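Local coordinates for protein condensin complex subunit 3 (Schizosaccharomyces pombe, PDB 5OQR) that serves as a regulatory subunit of the condensin complex, which is required to convert interphase chromatin into condensed, mitotic-like chromosomes, at residues Arg56-Arg59 against Phe60-Phe64; Leu304-Thr307 against Ala308-Leu312; Asn712-Phe715 against Glu716-Asn720. All coordinates share one frame; numbering follows the deposited sequence.

Contact 1: Arg56-Arg59 against Phe60-Phe64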
loop_
_atom_site.group_PDB
_atom_site.type_symbol
_atom_site.label_atom_id
_atom_site.label_comp_id
_atom_site.label_asym_id
_atom_site.label_seq_id
_atom_site.Cartn_x
_atom_site.Cartn_y
_atom_site.Cartn_z
ATOM N N ARG A 56 37.060 0.727 -14.543
ATOM C CA ARG A 56 37.571 0.656 -15.909
ATOM C C ARG A 56 38.691 -0.370 -16.012
ATOM O O ARG A 56 38.646 -1.276 -16.854
ATOM C CB ARG A 56 38.071 2.027 -16.366
ATOM C CG ARG A 56 36.995 3.084 -16.497
ATOM C CD ARG A 56 37.417 4.153 -17.489
ATOM N NE ARG A 56 36.676 5.397 -17.308
ATOM C CZ ARG A 56 36.946 6.300 -16.369
ATOM N NH1 ARG A 56 37.939 6.101 -15.512
ATOM N NH2 ARG A 56 36.216 7.403 -16.283
ATOM N N VAL A 57 39.712 -0.237 -15.163
ATOM C CA VAL A 57 40.804 -1.207 -15.147
ATOM C C VAL A 57 40.245 -2.613 -14.988
ATOM O O VAL A 57 40.609 -3.537 -15.724
ATOM C CB VAL A 57 41.803 -0.870 -14.025
ATOM C CG1 VAL A 57 42.919 -1.906 -13.970
ATOM C CG2 VAL A 57 42.384 0.522 -14.232
ATOM N N LEU A 58 39.348 -2.792 -14.018
ATOM C CA LEU A 58 38.761 -4.105 -13.797
ATOM C C LEU A 58 37.912 -4.539 -14.984
ATOM O O LEU A 58 37.846 -5.735 -15.292
ATOM C CB LEU A 58 37.934 -4.090 -12.510
ATOM C CG LEU A 58 37.397 -5.417 -11.967
ATOM C CD1 LEU A 58 38.357 -6.578 -12.203
ATOM C CD2 LEU A 58 37.094 -5.271 -10.483
ATOM N N ARG A 59 37.261 -3.592 -15.662
ATOM C CA ARG A 59 36.558 -3.923 -16.896
ATOM C C ARG A 59 37.530 -4.395 -17.967
ATOM O O ARG A 59 37.246 -5.350 -18.699
ATOM C CB ARG A 59 35.766 -2.713 -17.391
ATOM C CG ARG A 59 34.505 -2.419 -16.598
ATOM C CD ARG A 59 33.405 -3.419 -16.899
ATOM N NE ARG A 59 32.178 -3.100 -16.174
ATOM C CZ ARG A 59 31.340 -2.126 -16.510
ATOM N NH1 ARG A 59 31.591 -1.360 -17.564
ATOM N NH2 ARG A 59 30.249 -1.911 -15.788
ATOM N N PHE A 60 38.688 -3.740 -18.075
ATOM C CA PHE A 60 39.677 -4.147 -19.067
ATOM C C PHE A 60 40.147 -5.574 -18.825
ATOM O O PHE A 60 40.354 -6.338 -19.776
ATOM C CB PHE A 60 40.870 -3.190 -19.047
ATOM C CG PHE A 60 42.072 -3.711 -19.780
ATOM C CD1 PHE A 60 43.283 -3.869 -19.128
ATOM C CD2 PHE A 60 41.988 -4.058 -21.117
ATOM C CE1 PHE A 60 44.388 -4.352 -19.799
ATOM C CE2 PHE A 60 43.090 -4.542 -21.792
ATOM C CZ PHE A 60 44.290 -4.690 -21.133
ATOM N N LEU A 61 40.325 -5.953 -17.561
ATOM C CA LEU A 61 40.881 -7.266 -17.256
ATOM C C LEU A 61 39.893 -8.374 -17.600
ATOM O O LEU A 61 40.235 -9.319 -18.319
ATOM C CB LEU A 61 41.295 -7.323 -15.785
ATOM C CG LEU A 61 42.391 -6.314 -15.417
ATOM C CD1 LEU A 61 42.639 -6.293 -13.918
ATOM C CD2 LEU A 61 43.688 -6.613 -16.161
ATOM N N VAL A 62 38.656 -8.273 -17.106
ATOM C CA VAL A 62 37.638 -9.255 -17.475
ATOM C C VAL A 62 37.524 -9.338 -18.990
ATOM O O VAL A 62 37.295 -10.415 -19.556
ATOM C CB VAL A 62 36.285 -8.907 -16.825
ATOM C CG1 VAL A 62 36.406 -8.894 -15.310
ATOM C CG2 VAL A 62 35.762 -7.567 -17.331
ATOM N N THR A 63 37.693 -8.204 -19.671
ATOM C CA THR A 63 37.626 -8.195 -21.128
ATOM C C THR A 63 38.781 -8.982 -21.731
ATOM O O THR A 63 38.590 -9.742 -22.687
ATOM C CB THR A 63 37.634 -6.757 -21.646
ATOM O OG1 THR A 63 36.670 -5.979 -20.928
ATOM C CG2 THR A 63 37.296 -6.718 -23.126
ATOM N N PHE A 64 39.988 -8.817 -21.185
ATOM C CA PHE A 64 41.146 -9.508 -21.739
ATOM C C PHE A 64 41.092 -11.002 -21.450
ATOM O O PHE A 64 41.445 -11.818 -22.310
ATOM C CB PHE A 64 42.433 -8.906 -21.182
ATOM C CG PHE A 64 43.665 -9.669 -21.561
ATOM C CD1 PHE A 64 44.100 -9.699 -22.875
ATOM C CD2 PHE A 64 44.392 -10.353 -20.605
ATOM C CE1 PHE A 64 45.235 -10.401 -23.228
ATOM C CE2 PHE A 64 45.529 -11.053 -20.951
ATOM C CZ PHE A 64 45.951 -11.078 -22.266
#
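R56 O to F60 N (2.8 Å) is the first of four consecutive i to i+4 backbone bonds that cross from R56-R59 to F60-F64 within helix 52-69, as in any regular alpha helix. The turn belongs to HEAT repeat 1, and its faces pack on different neighbours. L61 N reaches V57 O at 3.0 Å, and T63 N closes on R59 O at the same length. On the first face the V57 and L61 side chains lie one turn apart, with V57 CG1 and L61 CD1 at a loose 4.4 Å; I7 of helix 3-9 lies against both, and a chain of another protein packs on V57 and R56. F60 is buried beside this pair and also touches I7; with CG anti to the backbone N (chi1 166°), its ring continues to helix 17-24, packing on L20 and C21 and meeting H17 edge-to-face. L58 and V62 occupy another face, where both touch R106 of helix 94-108, while R59 stays at the exposed margin. V62 N points almost straight at L58 O (N-H...O 174°). Beside that bond V62 CG1 stands 4.3 Å from L58 CD1.

Contact 2: Leu304-Thr307 against Ala308-Leu312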
loop_
_atom_site.group_PDB
_atom_site.type_symbol
_atom_site.label_atom_id
_atom_site.label_comp_id
_atom_site.label_asym_id
_atom_site.label_seq_id
_atom_site.Cartn_x
_atom_site.Cartn_y
_atom_site.Cartn_z
ATOM N N LEU A 304 -24.326 -12.010 -28.708
ATOM C CA LEU A 304 -25.120 -13.226 -28.597
ATOM C C LEU A 304 -24.327 -14.401 -28.044
ATOM O O LEU A 304 -24.929 -15.399 -27.635
ATOM C CB LEU A 304 -25.696 -13.604 -29.964
ATOM C CG LEU A 304 -26.463 -12.493 -30.685
ATOM C CD1 LEU A 304 -26.927 -12.968 -32.049
ATOM C CD2 LEU A 304 -27.640 -12.008 -29.857
ATOM N N GLU A 305 -23.002 -14.303 -28.021
ATOM C CA GLU A 305 -22.127 -15.340 -27.492
ATOM C C GLU A 305 -21.281 -14.797 -26.346
ATOM O O GLU A 305 -20.084 -15.067 -26.248
ATOM C CB GLU A 305 -21.235 -15.902 -28.595
ATOM C CG GLU A 305 -21.991 -16.597 -29.711
ATOM C CD GLU A 305 -21.112 -16.888 -30.912
ATOM O OE1 GLU A 305 -21.440 -16.412 -32.020
ATOM O OE2 GLU A 305 -20.086 -17.580 -30.747
ATOM N N LEU A 306 -21.900 -14.021 -25.460
ATOM C CA LEU A 306 -21.162 -13.369 -24.391
ATOM C C LEU A 306 -20.608 -14.383 -23.398
ATOM O O LEU A 306 -21.220 -15.415 -23.113
ATOM C CB LEU A 306 -22.053 -12.367 -23.657
ATOM C CG LEU A 306 -22.284 -11.026 -24.354
ATOM C CD1 LEU A 306 -23.371 -10.241 -23.647
ATOM C CD2 LEU A 306 -21.002 -10.211 -24.411
ATOM N N THR A 307 -19.431 -14.073 -22.873
ATOM C CA THR A 307 -18.789 -14.829 -21.810
ATOM C C THR A 307 -18.497 -13.883 -20.649
ATOM O O THR A 307 -18.724 -12.675 -20.733
ATOM C CB THR A 307 -17.501 -15.498 -22.299
ATOM O OG1 THR A 307 -16.476 -14.512 -22.471
ATOM C CG2 THR A 307 -17.731 -16.218 -23.617
ATOM N N ALA A 308 -17.990 -14.443 -19.553
ATOM C CA ALA A 308 -17.588 -13.610 -18.426
ATOM C C ALA A 308 -16.491 -12.638 -18.839
ATOM O O ALA A 308 -16.559 -11.441 -18.542
ATOM C CB ALA A 308 -17.127 -14.486 -17.264
ATOM N N GLU A 309 -15.472 -13.138 -19.539
ATOM C CA GLU A 309 -14.382 -12.277 -19.984
ATOM C C GLU A 309 -14.835 -11.362 -21.110
ATOM O O GLU A 309 -14.487 -10.176 -21.136
ATOM C CB GLU A 309 -13.193 -13.124 -20.435
ATOM C CG GLU A 309 -12.633 -14.049 -19.367
ATOM C CD GLU A 309 -13.430 -15.333 -19.212
ATOM O OE1 GLU A 309 -14.440 -15.497 -19.929
ATOM O OE2 GLU A 309 -13.050 -16.178 -18.373
ATOM N N SER A 310 -15.610 -11.899 -22.053
ATOM C CA SER A 310 -16.085 -11.098 -23.173
ATOM C C SER A 310 -16.966 -9.951 -22.696
ATOM O O SER A 310 -16.865 -8.829 -23.205
ATOM C CB SER A 310 -16.838 -11.997 -24.154
ATOM O OG SER A 310 -17.819 -11.278 -24.874
ATOM N N SER A 311 -17.827 -10.206 -21.709
ATOM C CA SER A 311 -18.726 -9.160 -21.231
ATOM C C SER A 311 -17.972 -8.116 -20.415
ATOM O O SER A 311 -18.273 -6.921 -20.498
ATOM C CB SER A 311 -19.852 -9.776 -20.404
ATOM O OG SER A 311 -19.356 -10.359 -19.214
ATOM N N LEU A 312 -16.994 -8.550 -19.619
ATOM C CA LEU A 312 -16.201 -7.604 -18.844
ATOM C C LEU A 312 -15.406 -6.682 -19.758
ATOM O O LEU A 312 -15.229 -5.497 -19.455
ATOM C CB LEU A 312 -15.263 -8.355 -17.904
ATOM C CG LEU A 312 -14.413 -7.482 -16.978
ATOM C CD1 LEU A 312 -15.266 -6.871 -15.890
ATOM C CD2 LEU A 312 -13.294 -8.294 -16.383
#
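T307 has chi1 at 73°, which sets OG1 between its own backbone N and carbonyl carbon, facing the first turn formed by A308-L312. Its backbone is still extended there, whereas A308 already has helical torsions, and with chi1 so set the hydroxyl overhangs the start of helix 308-324. From this position T307 OG1 accepts S310 N at 2.8 Å, a nearly straight bond (N-H...O 160°). E309 bends back at chi2 (81°), bringing its carboxylate round to the same hydroxyl: T307 OG1 donates to E309 OE1 in a weak bond of 3.4 Å. The hydroxyl thus faces a donor in the backbone and an acceptor in a side chain.

This is an N-cap, with T307 just ahead of the helix that follows helix 300-304 in the all-helical HEAT-type solenoid. The first regular helical bond also starts at T307, whose O takes S311 N at 2.8 Å. S311 OG lies 2.8 Å from that T307 O and 3.1 Å from A308 O, so its proton may go to either. A308 N is held by E358 OE2 from helix 356-372, a carboxylate probably favoured by the positive end of the helix dipole. A valine in place of T307 would probably leave S310 N without its capping acceptor and the E309 carboxylate without its weak hydroxyl partner, loosening the helix start.

L306 flanks the cap with an apolar branch: L306 CD2 comes to 3.4 Å from S310 OG and also lies against the S311 backbone. Upstream, L304 O is bonded to R345 NH1, while A308 and S311 rest on F361 and Q365 of helix 356-372.

Contact 3: Asn712-Phe715 against Glu716-Asn720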
loop_
_atom_site.group_PDB
_atom_site.type_symbol
_atom_site.label_atom_id
_atom_site.label_comp_id
_atom_site.label_asym_id
_atom_site.label_seq_id
_atom_site.Cartn_x
_atom_site.Cartn_y
_atom_site.Cartn_z
ATOM N N ASN A 712 5.541 23.411 26.178
ATOM C CA ASN A 712 4.862 23.790 27.410
ATOM C C ASN A 712 4.111 22.609 28.012
ATOM O O ASN A 712 4.108 22.425 29.234
ATOM C CB ASN A 712 3.908 24.953 27.144
ATOM C CG ASN A 712 4.614 26.166 26.584
ATOM O OD1 ASN A 712 5.804 26.372 26.819
ATOM N ND2 ASN A 712 3.883 26.980 25.834
ATOM N N MET A 713 3.461 21.798 27.171
ATOM C CA MET A 713 2.771 20.612 27.669
ATOM C C MET A 713 3.745 19.670 28.362
ATOM O O MET A 713 3.468 19.158 29.452
ATOM C CB MET A 713 2.064 19.888 26.520
ATOM C CG MET A 713 1.010 20.709 25.798
ATOM S SD MET A 713 -0.285 21.325 26.882
ATOM C CE MET A 713 -0.993 19.793 27.472
ATOM N N ILE A 714 4.892 19.422 27.733
ATOM C CA ILE A 714 5.881 18.516 28.307
ATOM C C ILE A 714 6.339 19.023 29.671
ATOM O O ILE A 714 6.364 18.273 30.653
ATOM C CB ILE A 714 7.063 18.339 27.336
ATOM C CG1 ILE A 714 6.580 17.643 26.060
ATOM C CG2 ILE A 714 8.188 17.541 27.987
ATOM C CD1 ILE A 714 7.591 17.608 24.939
ATOM N N PHE A 715 6.701 20.305 29.757
ATOM C CA PHE A 715 7.165 20.852 31.029
ATOM C C PHE A 715 6.140 20.635 32.132
ATOM O O PHE A 715 6.501 20.339 33.276
ATOM C CB PHE A 715 7.479 22.342 30.882
ATOM C CG PHE A 715 8.701 22.627 30.061
ATOM C CD1 PHE A 715 9.893 21.977 30.319
ATOM C CD2 PHE A 715 8.654 23.537 29.022
ATOM C CE1 PHE A 715 11.012 22.231 29.565
ATOM C CE2 PHE A 715 9.772 23.795 28.263
ATOM C CZ PHE A 715 10.952 23.141 28.534
ATOM N N GLU A 716 4.856 20.774 31.809
ATOM C CA GLU A 716 3.807 20.625 32.808
ATOM C C GLU A 716 3.517 19.171 33.157
ATOM O O GLU A 716 2.886 18.915 34.187
ATOM C CB GLU A 716 2.526 21.298 32.317
ATOM C CG GLU A 716 2.567 22.812 32.380
ATOM C CD GLU A 716 1.422 23.459 31.631
ATOM O OE1 GLU A 716 0.673 22.735 30.945
ATOM O OE2 GLU A 716 1.270 24.693 31.730
ATOM N N SER A 717 3.965 18.219 32.339
ATOM C CA SER A 717 3.702 16.807 32.579
ATOM C C SER A 717 4.902 16.059 33.142
ATOM O O SER A 717 4.731 14.946 33.649
ATOM C CB SER A 717 3.254 16.126 31.281
ATOM O OG SER A 717 4.367 15.789 30.477
ATOM N N LEU A 718 6.103 16.632 33.065
ATOM C CA LEU A 718 7.276 15.953 33.606
ATOM C C LEU A 718 7.124 15.591 35.077
ATOM O O LEU A 718 7.581 14.503 35.466
ATOM C CB LEU A 718 8.521 16.822 33.395
ATOM C CG LEU A 718 8.996 16.997 31.952
ATOM C CD1 LEU A 718 10.064 18.074 31.882
ATOM C CD2 LEU A 718 9.515 15.691 31.384
ATOM N N PRO A 719 6.525 16.423 35.935
ATOM C CA PRO A 719 6.352 16.008 37.336
ATOM C C PRO A 719 5.574 14.712 37.490
ATOM O O PRO A 719 5.944 13.866 38.312
ATOM C CB PRO A 719 5.608 17.197 37.958
ATOM C CG PRO A 719 5.957 18.351 37.100
ATOM C CD PRO A 719 6.087 17.811 35.715
ATOM N N ASN A 720 4.500 14.531 36.718
ATOM C CA ASN A 720 3.691 13.325 36.838
ATOM C C ASN A 720 4.372 12.113 36.221
ATOM O O ASN A 720 4.005 10.979 36.546
ATOM C CB ASN A 720 2.325 13.545 36.193
ATOM C CG ASN A 720 1.561 14.685 36.831
ATOM O OD1 ASN A 720 1.639 14.897 38.040
ATOM N ND2 ASN A 720 0.821 15.430 36.019
#
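I714 and L718, one turn apart near the C-terminal end of helix 706-717 in HEAT repeat 9, form the packed side of this contact together with F715. Their branches cross obliquely, I714 CG2 coming 4.1 Å from L718 CG, and helix 725-736 covers both through L733, M730 and I731. F715 holds CG anti to its carbonyl carbon (chi1 -70°); its ring leaves the backbone toward L755, L773 and F776, while F715 CD1 brushes L718 CD1 at 4.2 Å. The solvent side is sparser: E716 stretches out along the exposed flank, its CG passing 3.5 Å from N712 O. Helix 745-759 supplies K754, in a long, weak ion pair with E716 OE2, and T751, whose OG1 is bonded to OD1 of the buried N712.

Polar contacts concentrate on I714 O, gripped by three donors. L718 N comes at it nearly head-on (C=O...N 173°, 2.9 Å), S717 N from above the carbonyl plane, and S717 OG at 3.2 Å. S717 N makes a second, weak bond to M713 O. P719, which has no N-H to give, instead sets its ring CD 3.5 Å from F715 O.

Overall arrangement
The three contacts follow one another along the chain without nesting: on helix 52-69, at the loop leading into helix 308-324, and on helix 706-717 with the residues just after it. Contact 1 lies in HEAT repeat 1 and contact 3 in HEAT repeat 9, with contact 2 at a helix start between them in sequence. Their centres are about 59 Å (1 and 2), 65 Å (1 and 3) and 67 Å (2 and 3) apart, and the nearest atoms of any pair are at least about 44 Å apart. Contacts 2 and 3 lie on opposite sides of the chain's centre. Each contact thus packs against its own set of neighbouring helices within a long solenoid without strands; among the three, only contact 1 touches another protein's chain.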